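Local atomic coordinates of Myo-inositol-1-phosphate synthase-related protein (PDB entry 3CIN), a protein that belongs to the myo-inositol-1-phosphate synthase family, joins a Rossmann-type domain to a second alpha/beta domain, and holds NAD and a magnesium ion. Residues D231-L236 with D279-D284; S275-I280 with A285-K290. All blocks are in the same frame, centred on the assembly; numbering follows the deposited sequence.

Contact 1 (D231-L236 with D279-D284); sequences DVLSHL and DILGYD
I280 presents its CG2 methyl to the helix turn at L233 and S234, 3.9 Å from CB of L233 and 3.5 Å from OG of S234. Its chi1 (-67°) sets CG2 anti to the backbone N, where it makes the nearest approach to the other helix, while CD1 of I280 also comes to 4.0 Å from OG of S234. L281 adds one methyl: its CD2 sits 3.7 Å from the carbonyl O of L233 and 4.2 Å from CB of L233. The contact is van der Waals throughout, the methyls resting on CB of L233 and on two oxygens, OG of S234 and O of L233. S234 OG is satisfied within its own helix by the carbonyl O of A230. G282, with positive phi (88°), ends helix 276-281 and turns the chain to Y283. CB of L281 lies over one face of the Y283 ring, toward its rim; the ring stacks with Y242 and bonds through OH to V243 N. P375 covers S234 and I280 from a loop, and I377 of the second subunit packs on S234. Helices 225-238 and 276-281 thus lie side by side on the mixed sheet, L233 and L281 meeting V243 of strand 242-252 and L233 also I308 of strand 301-311.

Contact 2 (S275-I280 with A285-K290); sequences SIVKDI and APHYIK
This is helix-to-strand packing in the second alpha/beta domain: the short helix 276-281 is laid against the start of strand 287-294, an outermost strand of the mixed sheet within the chain, and the two are joined by a tight connection. V277 is the centre of it. Its two methyls are divided between the loop residue A285 and the residues farther along, H287 and I289, since with CG1 anti to the backbone N (chi1 174°) that branch faces A285 while CG2 faces the other two. CG1 of V277 comes within 3.9 Å of CB of A285 and within 3.8 Å of O of the same residue. CG2 of V277 lies over one face of the H287 imidazole, toward its rim, 4.1 Å from CG of H287. Further along, the CD1 end of I289 is shared by two helix residues, 3.9 Å from CG2 of V277 and 3.8 Å from CG2 of I276, the side chains of I276 and I289 crossing at about a right angle. The H287 ring is fixed by a bond inside its own segment: ND1 donates to O of A285 at 2.9 Å, nearly straight at 164° and in the plane of both ring and carbonyl. On the sheet side, P286 and Y288 are hydrogen-bonded through their backbones to V246 of strand 242-252. Across the interface the contact is entirely van der Waals; the ND1 bond, which requires a hydrogen there, limits rotation of the imidazole and keeps a face turned to CG2 of V277.

In the fold
From the N terminus, the chain runs through helix 225-238, strand 242-252 and helix 262-272 before reaching helix 276-281, where contact 1 closes a loop of 42 residues back onto the first of these helices. Contact 2 closes a far shorter one, only four residues separating its segments, as the chain turns from helix 276-281 into strand 287-294. The two loops overlap through that helix, sharing D279 and I280, and their centres are about 8 Å apart. L233 CD1 and V277 CG2, 3.8 Å apart, join them directly. One short helix therefore packs on both helix 225-238 and the outer strand 287-294 of the mixed sheet.

Contact 1 (D231-L236 with D279-D284)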
loop_
_atom_site.group_PDB
_atom_site.type_symbol
_atom_site.label_atom_id
_atom_site.label_comp_id
_atom_site.label_asym_id
_atom_site.label_seq_id
_atom_site.Cartn_x
_atom_site.Cartn_y
_atom_site.Cartn_z
ATOM N N ASP A 231 -10.719 2.395 -13.608
ATOM C CA ASP A 231 -9.812 1.581 -14.400
ATOM C C ASP A 231 -9.698 0.155 -13.847
ATOM O O ASP A 231 -9.779 -0.838 -14.596
ATOM C CB ASP A 231 -8.440 2.191 -14.368
ATOM C CG ASP A 231 -8.390 3.624 -14.853
ATOM O OD1 ASP A 231 -9.236 4.055 -15.683
ATOM O OD2 ASP A 231 -7.431 4.323 -14.424
ATOM N N VAL A 232 -9.501 0.022 -12.537
ATOM C CA VAL A 232 -9.467 -1.306 -11.950
ATOM C C VAL A 232 -10.791 -2.018 -12.159
ATOM O O VAL A 232 -10.808 -3.183 -12.551
ATOM C CB VAL A 232 -9.097 -1.280 -10.462
ATOM C CG1 VAL A 232 -9.029 -2.703 -9.818
ATOM C CG2 VAL A 232 -7.716 -0.576 -10.240
ATOM N N LEU A 233 -11.899 -1.333 -11.911
ATOM C CA LEU A 233 -13.197 -1.989 -12.104
ATOM C C LEU A 233 -13.372 -2.502 -13.554
ATOM O O LEU A 233 -13.952 -3.578 -13.774
ATOM C CB LEU A 233 -14.334 -1.053 -11.724
ATOM C CG LEU A 233 -14.342 -0.728 -10.202
ATOM C CD1 LEU A 233 -15.503 0.253 -9.927
ATOM C CD2 LEU A 233 -14.414 -1.975 -9.287
ATOM N N SER A 234 -12.898 -1.722 -14.521
ATOM C CA SER A 234 -13.024 -2.104 -15.920
ATOM C C SER A 234 -12.284 -3.422 -16.168
ATOM O O SER A 234 -12.819 -4.311 -16.827
ATOM C CB SER A 234 -12.527 -1.005 -16.853
ATOM O OG SER A 234 -13.364 0.170 -16.757
ATOM N N HIS A 235 -11.064 -3.540 -15.655
ATOM C CA HIS A 235 -10.200 -4.760 -15.665
ATOM C C HIS A 235 -10.943 -5.953 -15.100
ATOM O O HIS A 235 -10.984 -7.060 -15.638
ATOM C CB HIS A 235 -8.944 -4.490 -14.765
ATOM C CG HIS A 235 -7.784 -5.429 -14.993
ATOM N ND1 HIS A 235 -7.369 -6.363 -14.065
ATOM C CD2 HIS A 235 -6.940 -5.552 -16.045
ATOM C CE1 HIS A 235 -6.324 -7.025 -14.541
ATOM N NE2 HIS A 235 -6.049 -6.553 -15.743
ATOM N N LEU A 236 -11.478 -5.746 -13.905
ATOM C CA LEU A 236 -12.188 -6.822 -13.266
ATOM C C LEU A 236 -13.418 -7.279 -13.988
ATOM O O LEU A 236 -13.669 -8.469 -14.021
ATOM C CB LEU A 236 -12.556 -6.441 -11.830
ATOM C CG LEU A 236 -11.304 -6.129 -10.984
ATOM C CD1 LEU A 236 -11.781 -5.546 -9.606
ATOM C CD2 LEU A 236 -10.352 -7.303 -10.869
ATOM N N ASP A 279 -21.937 2.007 -13.305
ATOM C CA ASP A 279 -21.743 2.377 -14.711
ATOM C C ASP A 279 -20.820 1.338 -15.367
ATOM O O ASP A 279 -21.075 0.859 -16.467
ATOM C CB ASP A 279 -21.083 3.745 -14.855
ATOM C CG ASP A 279 -22.041 4.926 -14.615
ATOM O OD1 ASP A 279 -23.255 4.684 -14.345
ATOM O OD2 ASP A 279 -21.561 6.092 -14.728
ATOM N N ILE A 280 -19.732 1.020 -14.684
ATOM C CA ILE A 280 -18.682 0.163 -15.271
ATOM C C ILE A 280 -19.028 -1.304 -15.081
ATOM O O ILE A 280 -18.925 -2.094 -16.018
ATOM C CB ILE A 280 -17.294 0.468 -14.663
ATOM C CG1 ILE A 280 -16.797 1.879 -15.044
ATOM C CG2 ILE A 280 -16.289 -0.637 -15.049
ATOM C CD1 ILE A 280 -16.785 2.179 -16.566
ATOM N N LEU A 281 -19.451 -1.703 -13.875
ATOM C CA LEU A 281 -19.734 -3.102 -13.612
ATOM C C LEU A 281 -21.102 -3.630 -14.087
ATOM O O LEU A 281 -21.260 -4.827 -14.359
ATOM C CB LEU A 281 -19.634 -3.394 -12.113
ATOM C CG LEU A 281 -18.300 -3.175 -11.429
ATOM C CD1 LEU A 281 -18.443 -3.480 -9.929
ATOM C CD2 LEU A 281 -17.240 -4.052 -12.059
ATOM N N GLY A 282 -22.076 -2.739 -14.103
ATOM C CA GLY A 282 -23.458 -3.109 -14.399
ATOM C C GLY A 282 -24.290 -3.539 -13.200
ATOM O O GLY A 282 -25.466 -3.834 -13.340
ATOM N N TYR A 283 -23.680 -3.637 -12.031
ATOM C CA TYR A 283 -24.376 -3.977 -10.776
ATOM C C TYR A 283 -23.763 -3.033 -9.712
ATOM O O TYR A 283 -22.626 -2.601 -9.846
ATOM C CB TYR A 283 -24.268 -5.454 -10.397
ATOM C CG TYR A 283 -22.856 -5.997 -10.341
ATOM C CD1 TYR A 283 -22.217 -6.463 -11.490
ATOM C CD2 TYR A 283 -22.147 -6.015 -9.123
ATOM C CE1 TYR A 283 -20.898 -6.908 -11.430
ATOM C CE2 TYR A 283 -20.816 -6.431 -9.046
ATOM C CZ TYR A 283 -20.216 -6.916 -10.203
ATOM O OH TYR A 283 -18.916 -7.339 -10.114
ATOM N N ASP A 284 -24.542 -2.702 -8.689
ATOM C CA ASP A 284 -24.143 -1.690 -7.731
ATOM C C ASP A 284 -23.427 -2.323 -6.533
ATOM O O ASP A 284 -23.966 -2.423 -5.413
ATOM C CB ASP A 284 -25.340 -0.837 -7.239
ATOM C CG ASP A 284 -24.897 0.525 -6.705
ATOM O OD1 ASP A 284 -23.666 0.839 -6.713
ATOM O OD2 ASP A 284 -25.786 1.301 -6.276
#

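Contact 2 (S275-I280 with A285-K290)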
loop_
_atom_site.group_PDB
_atom_site.type_symbol
_atom_site.label_atom_id
_atom_site.label_comp_id
_atom_site.label_asym_id
_atom_site.label_seq_id
_atom_site.Cartn_x
_atom_site.Cartn_y
_atom_site.Cartn_z
ATOM N N SER A 275 -21.712 7.348 -9.698
ATOM C CA SER A 275 -22.356 6.169 -10.267
ATOM C C SER A 275 -21.307 5.325 -10.974
ATOM O O SER A 275 -21.660 4.384 -11.672
ATOM C CB SER A 275 -23.432 6.595 -11.260
ATOM O OG SER A 275 -22.821 7.446 -12.207
ATOM N N ILE A 276 -20.024 5.649 -10.803
ATOM C CA ILE A 276 -18.974 4.939 -11.505
ATOM C C ILE A 276 -19.037 3.426 -11.375
ATOM O O ILE A 276 -18.870 2.709 -12.339
ATOM C CB ILE A 276 -17.541 5.434 -11.092
ATOM C CG1 ILE A 276 -16.571 4.915 -12.122
ATOM C CG2 ILE A 276 -17.138 5.023 -9.667
ATOM C CD1 ILE A 276 -16.831 5.531 -13.477
ATOM N N VAL A 277 -19.300 2.920 -10.185
ATOM C CA VAL A 277 -19.290 1.472 -9.969
ATOM C C VAL A 277 -20.361 0.745 -10.760
ATOM O O VAL A 277 -20.083 -0.237 -11.449
ATOM C CB VAL A 277 -19.399 1.166 -8.491
ATOM C CG1 VAL A 277 -19.541 -0.324 -8.213
ATOM C CG2 VAL A 277 -18.232 1.835 -7.721
ATOM N N LYS A 278 -21.603 1.213 -10.694
ATOM C CA LYS A 278 -22.638 0.561 -11.449
ATOM C C LYS A 278 -22.445 0.826 -12.956
ATOM O O LYS A 278 -22.772 -0.046 -13.771
ATOM C CB LYS A 278 -24.035 1.034 -11.056
ATOM C CG LYS A 278 -25.097 0.196 -11.709
ATOM C CD LYS A 278 -26.431 0.491 -11.095
ATOM C CE LYS A 278 -27.487 -0.492 -11.543
ATOM N NZ LYS A 278 -28.818 0.032 -11.102
ATOM N N ASP A 279 -21.937 2.007 -13.305
ATOM C CA ASP A 279 -21.743 2.377 -14.711
ATOM C C ASP A 279 -20.820 1.338 -15.367
ATOM O O ASP A 279 -21.075 0.859 -16.467
ATOM C CB ASP A 279 -21.083 3.745 -14.855
ATOM C CG ASP A 279 -22.041 4.926 -14.615
ATOM O OD1 ASP A 279 -23.255 4.684 -14.345
ATOM O OD2 ASP A 279 -21.561 6.092 -14.728
ATOM N N ILE A 280 -19.732 1.020 -14.684
ATOM C CA ILE A 280 -18.682 0.163 -15.271
ATOM C C ILE A 280 -19.028 -1.304 -15.081
ATOM O O ILE A 280 -18.925 -2.094 -16.018
ATOM C CB ILE A 280 -17.294 0.468 -14.663
ATOM C CG1 ILE A 280 -16.797 1.879 -15.044
ATOM C CG2 ILE A 280 -16.289 -0.637 -15.049
ATOM C CD1 ILE A 280 -16.785 2.179 -16.566
ATOM N N ALA A 285 -22.180 -2.701 -6.752
ATOM C CA ALA A 285 -21.393 -3.302 -5.687
ATOM C C ALA A 285 -21.295 -2.303 -4.552
ATOM O O ALA A 285 -21.101 -1.130 -4.860
ATOM C CB ALA A 285 -19.991 -3.645 -6.210
ATOM N N PRO A 286 -21.403 -2.756 -3.273
ATOM C CA PRO A 286 -21.287 -1.841 -2.147
ATOM C C PRO A 286 -20.015 -1.054 -2.227
ATOM O O PRO A 286 -18.967 -1.625 -2.500
ATOM C CB PRO A 286 -21.283 -2.768 -0.948
ATOM C CG PRO A 286 -22.154 -3.879 -1.365
ATOM C CD PRO A 286 -21.769 -4.103 -2.819
ATOM N N HIS A 287 -20.099 0.241 -1.981
ATOM C CA HIS A 287 -18.940 1.061 -2.127
ATOM C C HIS A 287 -18.965 2.241 -1.192
ATOM O O HIS A 287 -20.034 2.685 -0.712
ATOM C CB HIS A 287 -18.756 1.561 -3.530
ATOM C CG HIS A 287 -19.916 2.342 -4.049
ATOM N ND1 HIS A 287 -21.077 1.743 -4.506
ATOM C CD2 HIS A 287 -20.086 3.674 -4.191
ATOM C CE1 HIS A 287 -21.919 2.696 -4.888
ATOM N NE2 HIS A 287 -21.342 3.875 -4.704
ATOM N N TYR A 288 -17.764 2.733 -0.938
ATOM C CA TYR A 288 -17.541 3.921 -0.101
ATOM C C TYR A 288 -16.696 4.867 -0.905
ATOM O O TYR A 288 -15.495 4.654 -1.111
ATOM C CB TYR A 288 -16.853 3.492 1.187
ATOM C CG TYR A 288 -16.591 4.629 2.145
ATOM C CD1 TYR A 288 -15.505 5.475 1.971
ATOM C CD2 TYR A 288 -17.400 4.807 3.260
ATOM C CE1 TYR A 288 -15.265 6.525 2.846
ATOM C CE2 TYR A 288 -17.151 5.838 4.157
ATOM C CZ TYR A 288 -16.084 6.677 3.961
ATOM O OH TYR A 288 -15.843 7.712 4.856
ATOM N N ILE A 289 -17.332 5.872 -1.508
ATOM C CA ILE A 289 -16.657 6.851 -2.343
ATOM C C ILE A 289 -17.240 8.222 -1.946
ATOM O O ILE A 289 -18.437 8.477 -2.151
ATOM C CB ILE A 289 -16.869 6.622 -3.881
ATOM C CG1 ILE A 289 -16.424 5.216 -4.335
ATOM C CG2 ILE A 289 -16.180 7.729 -4.713
ATOM C CD1 ILE A 289 -16.652 4.915 -5.861
ATOM N N LYS A 290 -16.404 9.072 -1.352
ATOM C CA LYS A 290 -16.855 10.299 -0.636
ATOM C C LYS A 290 -16.033 11.474 -1.107
ATOM O O LYS A 290 -15.044 11.315 -1.812
ATOM C CB LYS A 290 -16.664 10.170 0.879
ATOM C CG LYS A 290 -17.316 9.007 1.523
ATOM C CD LYS A 290 -18.819 9.006 1.358
ATOM C CE LYS A 290 -19.458 7.961 2.279
ATOM N NZ LYS A 290 -20.661 7.324 1.657
#